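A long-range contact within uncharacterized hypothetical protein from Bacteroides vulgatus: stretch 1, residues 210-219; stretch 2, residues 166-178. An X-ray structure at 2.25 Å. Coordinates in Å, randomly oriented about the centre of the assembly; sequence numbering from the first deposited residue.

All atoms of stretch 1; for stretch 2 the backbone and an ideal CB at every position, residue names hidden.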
ATOM      1  N   GLU B 210       2.634  13.768   8.077  1.00 33.01           N
ATOM      2  CA  GLU B 210       3.642  14.218   7.157  1.00 32.07           C
ATOM      3  C   GLU B 210       4.605  15.198   7.869  1.00 35.60           C
ATOM      4  O   GLU B 210       4.214  15.959   8.765  1.00 34.80           O
ATOM      5  CB  GLU B 210       2.988  14.860   5.928  1.00 33.01           C
ATOM      6  CG  GLU B 210       3.861  14.725   4.675  1.00 40.13           C
ATOM      7  CD  GLU B 210       3.864  13.402   3.928  1.00 49.24           C
ATOM      8  OE1 GLU B 210       2.972  12.559   4.180  1.00 40.65           O
ATOM      9  OE2 GLU B 210       4.740  13.227   3.050  1.00 43.57           O
ATOM     10  N   TYR B 211       5.887  15.096   7.505  1.00 30.85           N
ATOM     11  CA  TYR B 211       6.993  15.927   7.968  1.00 30.76           C
ATOM     12  C   TYR B 211       7.887  16.276   6.806  1.00 37.02           C
ATOM     13  O   TYR B 211       7.952  15.519   5.829  1.00 37.26           O
ATOM     14  CB  TYR B 211       7.848  15.223   9.058  1.00 31.39           C
ATOM     15  CG  TYR B 211       7.172  14.988  10.390  1.00 32.38           C
ATOM     16  CD1 TYR B 211       6.211  13.984  10.544  1.00 33.80           C
ATOM     17  CD2 TYR B 211       7.545  15.708  11.519  1.00 32.89           C
ATOM     18  CE1 TYR B 211       5.568  13.778  11.762  1.00 32.09           C
ATOM     19  CE2 TYR B 211       6.928  15.489  12.752  1.00 33.25           C
ATOM     20  CZ  TYR B 211       5.942  14.522  12.865  1.00 33.05           C
ATOM     21  OH  TYR B 211       5.340  14.298  14.067  1.00 34.93           O
HETATM   22  N   MSE B 212       8.603  17.402   6.920  1.00 33.45           N
HETATM   23  CA  MSE B 212       9.650  17.758   5.989  1.00 33.19           C
HETATM   24  C   MSE B 212      10.958  17.328   6.651  1.00 36.23           C
HETATM   25  O   MSE B 212      11.263  17.797   7.751  1.00 36.23           O
HETATM   26  CB  MSE B 212       9.625  19.248   5.602  1.00 36.42           C
HETATM   27  CG  MSE B 212      10.653  19.604   4.502  1.00 44.14           C
HETATM   28 SE   MSE B 212      10.344  18.603   2.826  0.75 51.69          SE
HETATM   29  CE  MSE B 212       8.507  19.072   2.415  1.00 47.05           C
ATOM     30  N   LEU B 213      11.643  16.332   6.058  1.00 31.87           N
ATOM     31  CA  LEU B 213      12.923  15.836   6.535  1.00 32.14           C
ATOM     32  C   LEU B 213      14.042  16.661   5.862  1.00 37.82           C
ATOM     33  O   LEU B 213      14.074  16.784   4.639  1.00 36.71           O
ATOM     34  CB  LEU B 213      13.100  14.313   6.286  1.00 31.05           C
ATOM     35  CG  LEU B 213      14.376  13.676   6.897  1.00 34.92           C
ATOM     36  CD1 LEU B 213      14.138  12.224   7.305  1.00 33.94           C
ATOM     37  CD2 LEU B 213      15.564  13.741   5.934  1.00 38.63           C
ATOM     38  N   THR B 214      14.964  17.196   6.665  1.00 36.02           N
ATOM     39  CA  THR B 214      16.064  18.009   6.150  1.00 36.33           C
ATOM     40  C   THR B 214      17.395  17.497   6.677  1.00 38.73           C
ATOM     41  O   THR B 214      17.513  17.154   7.850  1.00 36.35           O
ATOM     42  CB  THR B 214      15.829  19.489   6.520  1.00 42.30           C
ATOM     43  OG1 THR B 214      14.567  19.883   5.961  1.00 40.72           O
ATOM     44  CG2 THR B 214      16.947  20.434   6.022  1.00 39.13           C
ATOM     45  N   VAL B 215      18.382  17.408   5.759  1.00 36.90           N
ATOM     46  CA  VAL B 215      19.779  17.050   5.992  1.00 35.95           C
ATOM     47  C   VAL B 215      20.571  18.340   5.857  1.00 39.53           C
ATOM     48  O   VAL B 215      20.596  18.908   4.769  1.00 36.95           O
ATOM     49  CB  VAL B 215      20.312  15.926   5.042  1.00 38.78           C
ATOM     50  CG1 VAL B 215      21.833  15.761   5.180  1.00 38.79           C
ATOM     51  CG2 VAL B 215      19.602  14.589   5.282  1.00 36.69           C
ATOM     52  N   THR B 216      21.165  18.829   6.958  1.00 38.83           N
ATOM     53  CA  THR B 216      21.989  20.048   6.972  1.00 39.81           C
ATOM     54  C   THR B 216      23.441  19.625   7.241  1.00 47.43           C
ATOM     55  O   THR B 216      23.707  18.883   8.200  1.00 47.15           O
ATOM     56  CB  THR B 216      21.464  21.064   7.988  1.00 44.26           C
ATOM     57  OG1 THR B 216      20.103  21.343   7.695  1.00 42.71           O
ATOM     58  CG2 THR B 216      22.269  22.359   8.003  1.00 40.50           C
ATOM     59  N   THR B 217      24.375  20.060   6.380  1.00 45.29           N
ATOM     60  CA  THR B 217      25.757  19.623   6.539  1.00 46.09           C
ATOM     61  C   THR B 217      26.733  20.618   5.923  1.00 51.89           C
ATOM     62  O   THR B 217      26.356  21.403   5.045  1.00 52.41           O
ATOM     63  CB  THR B 217      25.928  18.199   5.911  1.00 46.98           C
ATOM     64  OG1 THR B 217      27.215  17.666   6.231  1.00 45.63           O
ATOM     65  CG2 THR B 217      25.667  18.161   4.398  1.00 43.94           C
ATOM     66  N   GLN B 218      28.002  20.564   6.386  1.00 48.32           N
ATOM     67  CA  GLN B 218      29.106  21.375   5.857  1.00 49.67           C
ATOM     68  C   GLN B 218      30.052  20.482   5.015  1.00 57.08           C
ATOM     69  O   GLN B 218      31.141  20.911   4.620  1.00 58.30           O
ATOM     70  CB  GLN B 218      29.859  22.087   6.990  1.00 51.25           C
ATOM     71  CG  GLN B 218      29.059  23.232   7.570  1.00 54.78           C
ATOM     72  CD  GLN B 218      29.628  23.765   8.851  1.00 65.47           C
ATOM     73  OE1 GLN B 218      29.531  23.139   9.910  1.00 55.16           O
ATOM     74  NE2 GLN B 218      30.161  24.971   8.794  1.00 56.73           N
ATOM     75  N   TYR B 219      29.617  19.238   4.742  1.00 54.33           N
ATOM     76  CA  TYR B 219      30.337  18.270   3.925  1.00 55.63           C
ATOM     77  C   TYR B 219      30.242  18.686   2.465  1.00 65.67           C
ATOM     78  O   TYR B 219      29.135  18.814   1.937  1.00 64.79           O
ATOM     79  CB  TYR B 219      29.780  16.840   4.136  1.00 53.74           C
ATOM     80  CG  TYR B 219      30.428  15.792   3.253  1.00 52.96           C
ATOM     81  CD1 TYR B 219      31.691  15.278   3.551  1.00 54.99           C
ATOM     82  CD2 TYR B 219      29.784  15.321   2.112  1.00 52.55           C
ATOM     83  CE1 TYR B 219      32.301  14.333   2.725  1.00 56.39           C
ATOM     84  CE2 TYR B 219      30.376  14.368   1.286  1.00 54.00           C
ATOM     85  CZ  TYR B 219      31.633  13.872   1.596  1.00 63.64           C
ATOM     86  OH  TYR B 219      32.206  12.937   0.763  1.00 65.60           O
ATOM     87  N   UNK B 166      31.337  21.631  12.276  1.00 57.16           N
ATOM     88  CA  UNK B 166      31.325  22.206  13.628  1.00 58.45           C
ATOM     89  C   UNK B 166      30.028  22.967  13.958  1.00 61.85           C
ATOM     90  O   UNK B 166      29.631  23.018  15.125  1.00 61.39           O
ATOM     91  CB  UNK B 166      32.519  23.149  13.790  1.00 58.45           C
ATOM     92  N   UNK B 167      29.402  23.586  12.949  1.00 58.16           N
ATOM     93  CA  UNK B 167      28.199  24.388  13.126  1.00 58.45           C
ATOM     94  C   UNK B 167      27.080  23.593  13.863  1.00 62.97           C
ATOM     95  O   UNK B 167      26.795  22.443  13.502  1.00 60.83           O
ATOM     96  CB  UNK B 167      27.699  24.867  11.762  1.00 58.45           C
ATOM     97  N   UNK B 168      26.457  24.212  14.902  1.00 61.17           N
ATOM     98  CA  UNK B 168      25.403  23.514  15.671  1.00 59.76           C
ATOM     99  C   UNK B 168      24.132  23.186  14.867  1.00 62.00           C
ATOM    100  O   UNK B 168      23.354  22.354  15.340  1.00 60.67           O
ATOM    101  CB  UNK B 168      25.012  24.371  16.876  1.00 59.76           C
ATOM    102  N   UNK B 169      23.910  23.815  13.680  1.00 57.84           N
ATOM    103  CA  UNK B 169      22.729  23.548  12.830  1.00 55.94           C
ATOM    104  C   UNK B 169      22.859  22.213  12.034  1.00 56.87           C
ATOM    105  O   UNK B 169      21.857  21.700  11.554  1.00 55.38           O
ATOM    106  CB  UNK B 169      22.529  24.710  11.855  1.00 55.94           C
ATOM    107  N   UNK B 170      24.083  21.677  11.897  1.00 51.90           N
ATOM    108  CA  UNK B 170      24.410  20.447  11.165  1.00 50.51           C
ATOM    109  C   UNK B 170      23.654  19.256  11.807  1.00 51.80           C
ATOM    110  O   UNK B 170      23.586  19.147  13.024  1.00 51.26           O
ATOM    111  CB  UNK B 170      25.920  20.201  11.171  1.00 50.51           C
ATOM    112  N   UNK B 171      23.032  18.431  10.968  1.00 46.95           N
ATOM    113  CA  UNK B 171      22.242  17.294  11.412  1.00 44.52           C
ATOM    114  C   UNK B 171      20.960  17.064  10.637  1.00 46.72           C
ATOM    115  O   UNK B 171      20.723  17.671   9.585  1.00 46.65           O
ATOM    116  CB  UNK B 171      21.898  17.469  12.893  1.00 44.52           C
ATOM    117  N   UNK B 172      20.139  16.143  11.152  1.00 41.72           N
ATOM    118  CA  UNK B 172      18.867  15.773  10.545  1.00 39.17           C
ATOM    119  C   UNK B 172      17.741  16.318  11.419  1.00 42.29           C
ATOM    120  O   UNK B 172      17.777  16.165  12.639  1.00 41.76           O
ATOM    121  CB  UNK B 172      18.752  14.257  10.378  1.00 39.17           C
ATOM    122  N   UNK B 173      16.767  16.993  10.771  1.00 37.72           N
ATOM    123  CA  UNK B 173      15.575  17.571  11.380  1.00 36.19           C
ATOM    124  C   UNK B 173      14.310  17.086  10.679  1.00 38.28           C
ATOM    125  O   UNK B 173      14.323  16.737   9.491  1.00 36.03           O
ATOM    126  CB  UNK B 173      15.646  19.099  11.342  1.00 36.19           C
ATOM    127  N   UNK B 174      13.213  17.101  11.426  1.00 35.92           N
ATOM    128  CA  UNK B 174      11.861  16.795  10.955  1.00 35.52           C
ATOM    129  C   UNK B 174      10.961  17.931  11.328  1.00 37.48           C
ATOM    130  O   UNK B 174      10.881  18.275  12.506  1.00 36.92           O
ATOM    131  CB  UNK B 174      11.339  15.479  11.536  1.00 35.52           C
ATOM    132  N   UNK B 175      10.326  18.549  10.339  1.00 33.66           N
ATOM    133  CA  UNK B 175       9.407  19.650  10.592  1.00 33.21           C
ATOM    134  C   UNK B 175       7.995  19.169  10.311  1.00 34.94           C
ATOM    135  O   UNK B 175       7.708  18.717   9.201  1.00 32.37           O
ATOM    136  CB  UNK B 175       9.752  20.873   9.739  1.00 33.21           C
ATOM    137  N   UNK B 176       7.134  19.214  11.331  1.00 32.35           N
ATOM    138  CA  UNK B 176       5.732  18.785  11.262  1.00 31.77           C
ATOM    139  C   UNK B 176       4.904  19.632  10.261  1.00 36.22           C
ATOM    140  O   UNK B 176       4.858  20.844  10.403  1.00 36.85           O
ATOM    141  CB  UNK B 176       5.103  18.867  12.654  1.00 31.77           C
ATOM    142  N   UNK B 177       4.237  19.003   9.280  1.00 32.76           N
ATOM    143  CA  UNK B 177       3.356  19.724   8.358  1.00 33.44           C
ATOM    144  C   UNK B 177       2.148  20.319   9.110  1.00 41.25           C
ATOM    145  O   UNK B 177       1.676  21.398   8.744  1.00 43.31           O
ATOM    146  CB  UNK B 177       2.880  18.791   7.243  1.00 33.44           C
ATOM    147  N   UNK B 178       1.675  19.644  10.178  1.00 37.30           N
ATOM    148  CA  UNK B 178       0.528  20.104  10.969  1.00 36.89           C
ATOM    149  C   UNK B 178       0.848  21.349  11.794  1.00 43.62           C
ATOM    150  O   UNK B 178       0.061  22.296  11.764  1.00 46.22           O
ATOM    151  CB  UNK B 178       0.053  18.985  11.897  1.00 36.89           C
TER

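Strand 171-176 runs antiparallel to strand 210-217, and paired backbone hydrogen bonds join them.

Position 166 points its CB sideways, 4.9 Å from Gln 218 OE1, so many residues would fit. It is Thr 166.

At position 167 the CB points toward stretch 1, and the ideal CB lies a tight 3.1 Å from Gln 218 OE1. The N of 167 donates to Gln 218 OE1 (3.1 Å), whatever the side chain. A turn begins here, which favours Asp, Asn or Ser. Asp 167 is found. Asp 167 OD1 accepts from the N of 169 (2.9 Å).

Position 168 points away, so many residues suit. Pro 168 is deposited.

Position 169 is sideways, its CB 4.5 Å from Thr 216 CG2. A small or polar residue would do. Ser 169 OG donates to Asp 167 OD1 (2.7 Å).

Position 170 closes the type I turn. Its CB lies 3.9 Å from Thr 216 O, and an aliphatic residue could pack there. Val 170 places CG2 4.1 Å from Thr 217 CA.

Position 171 has phi 140 and psi -171. A CB would jam against the carbonyl O of residue 170, which calls for glycine. Gly 171 N donates to Thr 216 O and Thr 216 N to Gly 171 O, each at 2.9 Å.

Position 172 shares a face with Leu 213 and Val 215. Aliphatic residues suit it. Val 172 sets CG1 4.0 Å from Leu 213 CD2.

Position 173 lies on the other face, with Thr 214 and Thr 216. Beta-branched or polar residues fit. Thr 173 brings OG1 to 3.5 Å from Thr 214 CB. A water hydrogen-bonds to this OG1, to Thr 216 OG1 and to Gly 171 O.

Position 174 returns to the Leu 213 face, its CB 3.8 Å from Tyr 211 CD2. A sizeable apolar side chain is expected, such as Leu, Ile or Met. Leu 174 brings CD2 to 3.8 Å from Leu 213 CD1.

Position 175 faces the same way as Met 212. Small or medium residues would do. Ala 175 puts CB 4.4 Å from Met 212 CB.

Position 176 has its CB 3.8 Å from Tyr 211 CE2. A small side chain suits, and a polar one could reach toward the phenol. Ser 176 OG shares a water with Tyr 211 OH.

Position 177 points toward stretch 1, its CB 3.5 Å from Glu 210 O. Something small is comfortable. It is Ala 177, and Ala 177 N donates to Glu 210 O (3.1 Å).

Position 178 has no contact with stretch 1, so almost anything would suit. It is Ala 178.

Stretch 2 (166-178) TDPSVGVTLASAA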
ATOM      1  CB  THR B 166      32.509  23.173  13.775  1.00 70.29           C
ATOM      2  OG1 THR B 166      32.447  24.157  12.732  1.00 70.02           O
ATOM      3  CG2 THR B 166      33.856  22.456  13.747  1.00 73.00           C
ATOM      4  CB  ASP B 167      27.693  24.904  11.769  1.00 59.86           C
ATOM      5  CG  ASP B 167      26.702  26.036  11.857  1.00 68.82           C
ATOM      6  OD1 ASP B 167      25.594  25.816  12.398  1.00 66.90           O
ATOM      7  OD2 ASP B 167      26.995  27.119  11.312  1.00 78.01           O
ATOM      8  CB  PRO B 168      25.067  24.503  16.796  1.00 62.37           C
ATOM      9  CG  PRO B 168      26.275  25.412  16.891  1.00 68.91           C
ATOM     10  CD  PRO B 168      26.737  25.548  15.477  1.00 64.55           C
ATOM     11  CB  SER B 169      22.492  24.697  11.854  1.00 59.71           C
ATOM     12  OG  SER B 169      23.575  24.821  10.947  1.00 70.89           O
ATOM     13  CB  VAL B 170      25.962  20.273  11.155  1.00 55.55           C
ATOM     14  CG1 VAL B 170      26.409  18.841  10.916  1.00 54.79           C
ATOM     15  CG2 VAL B 170      26.623  21.230  10.166  1.00 56.36           C
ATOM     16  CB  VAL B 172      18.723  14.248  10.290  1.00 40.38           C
ATOM     17  CG1 VAL B 172      17.513  13.963   9.398  1.00 38.64           C
ATOM     18  CG2 VAL B 172      19.992  13.679   9.658  1.00 40.09           C
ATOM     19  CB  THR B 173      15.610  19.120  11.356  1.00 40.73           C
ATOM     20  OG1 THR B 173      15.749  19.563  10.015  1.00 43.72           O
ATOM     21  CG2 THR B 173      16.707  19.726  12.239  1.00 38.03           C
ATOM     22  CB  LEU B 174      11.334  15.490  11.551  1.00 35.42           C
ATOM     23  CG  LEU B 174      12.163  14.247  11.258  1.00 40.68           C
ATOM     24  CD1 LEU B 174      12.053  13.284  12.404  1.00 41.05           C
ATOM     25  CD2 LEU B 174      11.751  13.616   9.946  1.00 41.33           C
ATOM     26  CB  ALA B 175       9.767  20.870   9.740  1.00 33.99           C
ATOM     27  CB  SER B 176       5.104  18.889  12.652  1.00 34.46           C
ATOM     28  OG  SER B 176       3.718  18.604  12.577  1.00 43.54           O
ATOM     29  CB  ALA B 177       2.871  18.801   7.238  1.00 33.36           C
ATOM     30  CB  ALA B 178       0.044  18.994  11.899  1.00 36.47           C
TER
HETATM   31  O   HOH W   1      18.533  19.829   9.360  1.00 41.31           O
HETATM   32  O   HOH W   2       3.283  16.459  14.078  1.00 43.78           O
HETATM   33  O   HOH W   3       2.175  16.295  10.406  1.00 34.28           O
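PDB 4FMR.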